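Local coordinates for Sca-family protein (Rickettsia rickettsii, PDB 4LQ8) that belongs to the surface cell antigen family of Rickettsia and probably contributes to cell adhesion, seen here as its N-terminal head domain, at residues V169-H174 and D179-V184; V185-D188 and E192-T195. All blocks are in the same frame, centred on the assembly; numbering follows the deposited sequence.

Contact 1. Residues V169-H174 and D179-V184; sequences VQWENH and DLRATV
Leu-180 begins the pairing through its backbone oxygen: His-174 N donates to Leu-180 O at 3.0 Å. The two side chains run alongside each other and point the same way, with Leu-180 CB 3.8 Å from His-174 CB. Leu-180 CD1 meets the imidazole obliquely, while ND1 of that ring is bound by the backbone N of Ser-176 in the turn.

Arg-181 faces Asn-173 as a non-hydrogen-bonded antiparallel pair. A bend at chi3 (112°) folds its guanidinium over Trp-171, where the planes of guanidinium and indole lie 26° apart. The overlap is offset: Arg-181 CZ sits 3.5 Å from Trp-171 CB, and Arg-181 NH1 reaches over the ring to within 3.6 Å of Trp-171 CD1. Asn-173 OD1 lies at the guanidinium edge but makes no hydrogen bond there. A salt bridge from NH1 to Glu-198 pairs the charge and would help fix the orientation of the group.

Ala-182 and Glu-172 form the hydrogen-bonded pair: Glu-172 N donates to Ala-182 O and Ala-182 N to Glu-172 O, each at 2.9 Å. Glu-172 O receives a second, weaker contact from the CA-H of Arg-181.

Thr-183 approaches the indole from the other side. With OG1 anti to the backbone N (chi1 -167°), the hydroxyl donates to Gln-170 O at 3.0 Å, from above the carbonyl plane, and accepts from a water that also takes Gln-170 N-H. Its CG2 makes a CH-pi contact on the indole face opposite the arginine, 4.0 Å from the centroid of the Trp-171 six-membered ring; Val-169 CG1 lies over that same face. Asp-32 accepts from Trp-171 NE1.

The hairpin thus forms one margin of a six-stranded antiparallel sheet: 172-173 is an outermost strand, and 180-186 is bonded along its other flank to strand 192-201.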
# COMPACT_ATOMS: atom_id res chain seq x y z
N VAL A 169 -14.98 -1.18 8.65
CA VAL A 169 -14.75 -2.57 9.07
C VAL A 169 -15.33 -2.74 10.48
O VAL A 169 -15.14 -1.88 11.34
CB VAL A 169 -13.24 -2.97 8.98
CG1 VAL A 169 -12.99 -4.35 9.59
CG2 VAL A 169 -12.76 -2.94 7.53
N GLN A 170 -16.09 -3.81 10.70
CA GLN A 170 -16.67 -4.06 12.02
C GLN A 170 -15.79 -5.05 12.78
O GLN A 170 -16.02 -6.26 12.72
CB GLN A 170 -18.14 -4.55 11.94
CG GLN A 170 -19.14 -3.53 11.35
CD GLN A 170 -19.35 -2.32 12.23
OE1 GLN A 170 -18.88 -1.21 11.93
NE2 GLN A 170 -20.10 -2.49 13.31
N TRP A 171 -14.73 -4.51 13.44
CA TRP A 171 -13.80 -5.31 14.24
C TRP A 171 -14.46 -5.68 15.55
O TRP A 171 -15.06 -4.83 16.21
CB TRP A 171 -12.53 -4.52 14.57
CG TRP A 171 -11.65 -4.22 13.39
CD1 TRP A 171 -11.46 -3.01 12.80
CD2 TRP A 171 -10.80 -5.15 12.70
NE1 TRP A 171 -10.55 -3.12 11.78
CE2 TRP A 171 -10.11 -4.42 11.71
CE3 TRP A 171 -10.57 -6.54 12.80
CZ2 TRP A 171 -9.22 -5.03 10.81
CZ3 TRP A 171 -9.67 -7.13 11.92
CH2 TRP A 171 -9.00 -6.38 10.95
N GLU A 172 -14.33 -6.95 15.93
CA GLU A 172 -14.84 -7.46 17.19
C GLU A 172 -13.65 -7.82 18.05
O GLU A 172 -12.72 -8.48 17.57
CB GLU A 172 -15.75 -8.67 16.98
CG GLU A 172 -17.11 -8.31 16.40
CD GLU A 172 -18.17 -9.36 16.63
OE1 GLU A 172 -19.01 -9.16 17.54
OE2 GLU A 172 -18.16 -10.39 15.92
N ASN A 173 -13.63 -7.29 19.27
CA ASN A 173 -12.58 -7.54 20.25
C ASN A 173 -12.62 -9.01 20.60
O ASN A 173 -13.71 -9.58 20.75
CB ASN A 173 -12.84 -6.72 21.53
CG ASN A 173 -12.83 -5.23 21.31
OD1 ASN A 173 -11.82 -4.64 20.94
ND2 ASN A 173 -13.96 -4.59 21.59
N HIS A 174 -11.43 -9.64 20.69
CA HIS A 174 -11.30 -11.04 21.06
C HIS A 174 -11.80 -11.23 22.50
O HIS A 174 -11.62 -10.34 23.34
CB HIS A 174 -9.86 -11.53 20.91
CG HIS A 174 -9.73 -13.01 20.77
ND1 HIS A 174 -9.80 -13.85 21.88
CD2 HIS A 174 -9.47 -13.76 19.67
CE1 HIS A 174 -9.61 -15.07 21.41
NE2 HIS A 174 -9.42 -15.07 20.09
N ASP A 179 -4.87 -8.40 22.94
CA ASP A 179 -4.16 -7.82 21.79
C ASP A 179 -4.81 -8.18 20.44
O ASP A 179 -4.27 -7.84 19.40
CB ASP A 179 -2.69 -8.27 21.81
CG ASP A 179 -2.44 -9.79 21.79
OD1 ASP A 179 -3.37 -10.55 22.09
OD2 ASP A 179 -1.31 -10.20 21.47
N LEU A 180 -5.95 -8.89 20.46
CA LEU A 180 -6.57 -9.31 19.19
C LEU A 180 -7.95 -8.78 18.95
O LEU A 180 -8.74 -8.59 19.90
CB LEU A 180 -6.62 -10.85 19.06
CG LEU A 180 -5.30 -11.64 19.24
CD1 LEU A 180 -5.56 -13.17 19.25
CD2 LEU A 180 -4.27 -11.31 18.13
N ARG A 181 -8.24 -8.55 17.66
CA ARG A 181 -9.56 -8.23 17.12
C ARG A 181 -9.67 -9.05 15.85
O ARG A 181 -8.65 -9.40 15.25
CB ARG A 181 -9.76 -6.75 16.79
CG ARG A 181 -9.96 -5.82 17.98
CD ARG A 181 -9.46 -4.47 17.50
NE ARG A 181 -10.51 -3.50 17.36
CZ ARG A 181 -10.50 -2.46 16.55
NH1 ARG A 181 -9.50 -2.27 15.69
NH2 ARG A 181 -11.51 -1.61 16.54
N ALA A 182 -10.89 -9.36 15.45
CA ALA A 182 -11.15 -10.14 14.27
C ALA A 182 -12.39 -9.65 13.59
O ALA A 182 -13.26 -9.06 14.24
CB ALA A 182 -11.30 -11.62 14.63
N THR A 183 -12.48 -9.86 12.27
CA THR A 183 -13.67 -9.53 11.49
C THR A 183 -13.94 -10.63 10.47
O THR A 183 -13.05 -11.02 9.73
CB THR A 183 -13.63 -8.10 10.90
OG1 THR A 183 -14.93 -7.76 10.42
CG2 THR A 183 -12.59 -7.91 9.79
N VAL A 184 -15.17 -11.15 10.49
CA VAL A 184 -15.60 -12.19 9.55
C VAL A 184 -16.13 -11.46 8.30
O VAL A 184 -17.11 -10.72 8.37
CB VAL A 184 -16.64 -13.17 10.18
CG1 VAL A 184 -16.98 -14.29 9.20
CG2 VAL A 184 -16.13 -13.76 11.50
O HOH W 1 -16.18 -6.24 8.52

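Contact 2. Residues V185-D188 and E192-T195; sequences VKND and ELCT
Val-185 O is approached by two groups of the opposing strand. Leu-193 N donates to Val-185 O at 2.8 Å, and Glu-192 CA adds a C-H...O contact to the same oxygen at 3.5 Å. Val-185 N in turn donates to Cys-194 O, also at 2.8 Å. Leu-193 and Cys-194 therefore both lie opposite the single residue Val-185, which defines a classic beta bulge and shifts the register by one before Lys-186 pairs with Glu-192.

Side chains follow this irregularity. Cys-194 holds SG between its backbone N and carbonyl carbon (chi1 74°), which sets the sulfur beside Val-185, 4.1 Å from CB of that valine. Leu-193 points toward the opposing segment, and its CD1 reaches Asn-187 CB at 3.3 Å, the two side chains crossing at about a right angle; the distance is unusually short and may reflect strain or imperfect modelling. The amide of Asn-187 is fixed by backbone partners, ND2 donating to Asp-234 O and OD1 accepting from Asp-191 N.

On the other face the aliphatic stem of Lys-186 lies by Glu-192, with Lys-186 CG 4.1 Å from Glu-192 CA, although the opposite charges do not touch. Glu-192 OE2 is instead met from above its carboxylate plane by Thr-195 OG1, at 2.7 Å.

The bulge lies at the turn end of the hairpin of strands 180-186 and 192-201, where the chain turns a corner at Leu-193. Val-185, Leu-193 and Cys-194 are buried against Met-237 of strand 236-245, and the first two also against Val-36 of strand 33-37, both strands of the neighbouring mixed sheet.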
# COMPACT_ATOMS: atom_id res chain seq x y z
N VAL A 185 -15.42 -11.62 7.20
CA VAL A 185 -15.78 -10.98 5.93
C VAL A 185 -16.76 -11.92 5.21
O VAL A 185 -16.38 -13.02 4.84
CB VAL A 185 -14.53 -10.61 5.11
CG1 VAL A 185 -14.93 -10.08 3.73
CG2 VAL A 185 -13.67 -9.58 5.85
N LYS A 186 -18.02 -11.50 5.07
CA LYS A 186 -19.06 -12.32 4.47
C LYS A 186 -19.59 -11.77 3.15
O LYS A 186 -19.77 -10.56 3.03
CB LYS A 186 -20.22 -12.51 5.47
CG LYS A 186 -19.88 -13.43 6.63
CD LYS A 186 -21.07 -13.64 7.56
CE LYS A 186 -20.74 -14.62 8.66
NZ LYS A 186 -21.92 -14.93 9.50
N ASN A 187 -19.88 -12.66 2.17
CA ASN A 187 -20.47 -12.24 0.89
C ASN A 187 -21.97 -11.97 0.99
O ASN A 187 -22.56 -12.13 2.07
CB ASN A 187 -20.13 -13.21 -0.25
CG ASN A 187 -20.73 -14.60 -0.20
OD1 ASN A 187 -21.74 -14.87 0.46
ND2 ASN A 187 -20.14 -15.52 -0.94
N ASP A 188 -22.59 -11.57 -0.13
CA ASP A 188 -24.03 -11.24 -0.25
C ASP A 188 -24.95 -12.35 0.26
O ASP A 188 -25.98 -12.04 0.88
CB ASP A 188 -24.37 -10.84 -1.70
CG ASP A 188 -23.64 -9.60 -2.23
OD1 ASP A 188 -22.51 -9.30 -1.73
OD2 ASP A 188 -24.18 -8.94 -3.15
N GLU A 192 -18.84 -16.86 4.60
CA GLU A 192 -17.53 -16.30 4.94
C GLU A 192 -16.49 -16.44 3.81
O GLU A 192 -16.14 -17.56 3.42
CB GLU A 192 -17.04 -16.93 6.25
CG GLU A 192 -15.62 -16.60 6.65
CD GLU A 192 -15.09 -17.39 7.83
OE1 GLU A 192 -15.91 -17.95 8.60
OE2 GLU A 192 -13.85 -17.46 7.99
N LEU A 193 -15.97 -15.30 3.33
CA LEU A 193 -14.89 -15.24 2.33
C LEU A 193 -13.58 -15.53 3.06
O LEU A 193 -12.74 -16.28 2.54
CB LEU A 193 -14.83 -13.83 1.69
CG LEU A 193 -15.39 -13.68 0.28
CD1 LEU A 193 -16.87 -13.76 0.29
CD2 LEU A 193 -15.04 -12.35 -0.30
N CYS A 194 -13.43 -14.95 4.28
CA CYS A 194 -12.27 -15.08 5.18
C CYS A 194 -12.60 -14.38 6.49
O CYS A 194 -13.58 -13.63 6.57
CB CYS A 194 -11.03 -14.46 4.54
SG CYS A 194 -11.06 -12.66 4.53
N THR A 195 -11.75 -14.57 7.50
CA THR A 195 -11.80 -13.85 8.76
C THR A 195 -10.45 -13.15 8.87
O THR A 195 -9.43 -13.78 8.60
CB THR A 195 -12.17 -14.74 9.96
OG1 THR A 195 -13.39 -15.41 9.68
CG2 THR A 195 -12.33 -13.93 11.26

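After strand 33-37 and the helices between 64 and 155, the chain forms contact 1, where four residues between 169-174 and 179-184 close a short hairpin. It continues along strand 180-186 and reverses again in contact 2, where three residues separate 185-188 from 192-195. The two closures are in series, neither nested nor crossed, and share strand 180-186, their centres about 14 Å apart. They make a beta meander of three antiparallel strands. The returning strand touches the first hairpin where Thr-195 CG2 packs on Thr-183 O, at 3.4 Å. Contact 1 thus attaches one of the sheet's two outermost strands, while contact 2 brings the meander against the neighbouring mixed sheet.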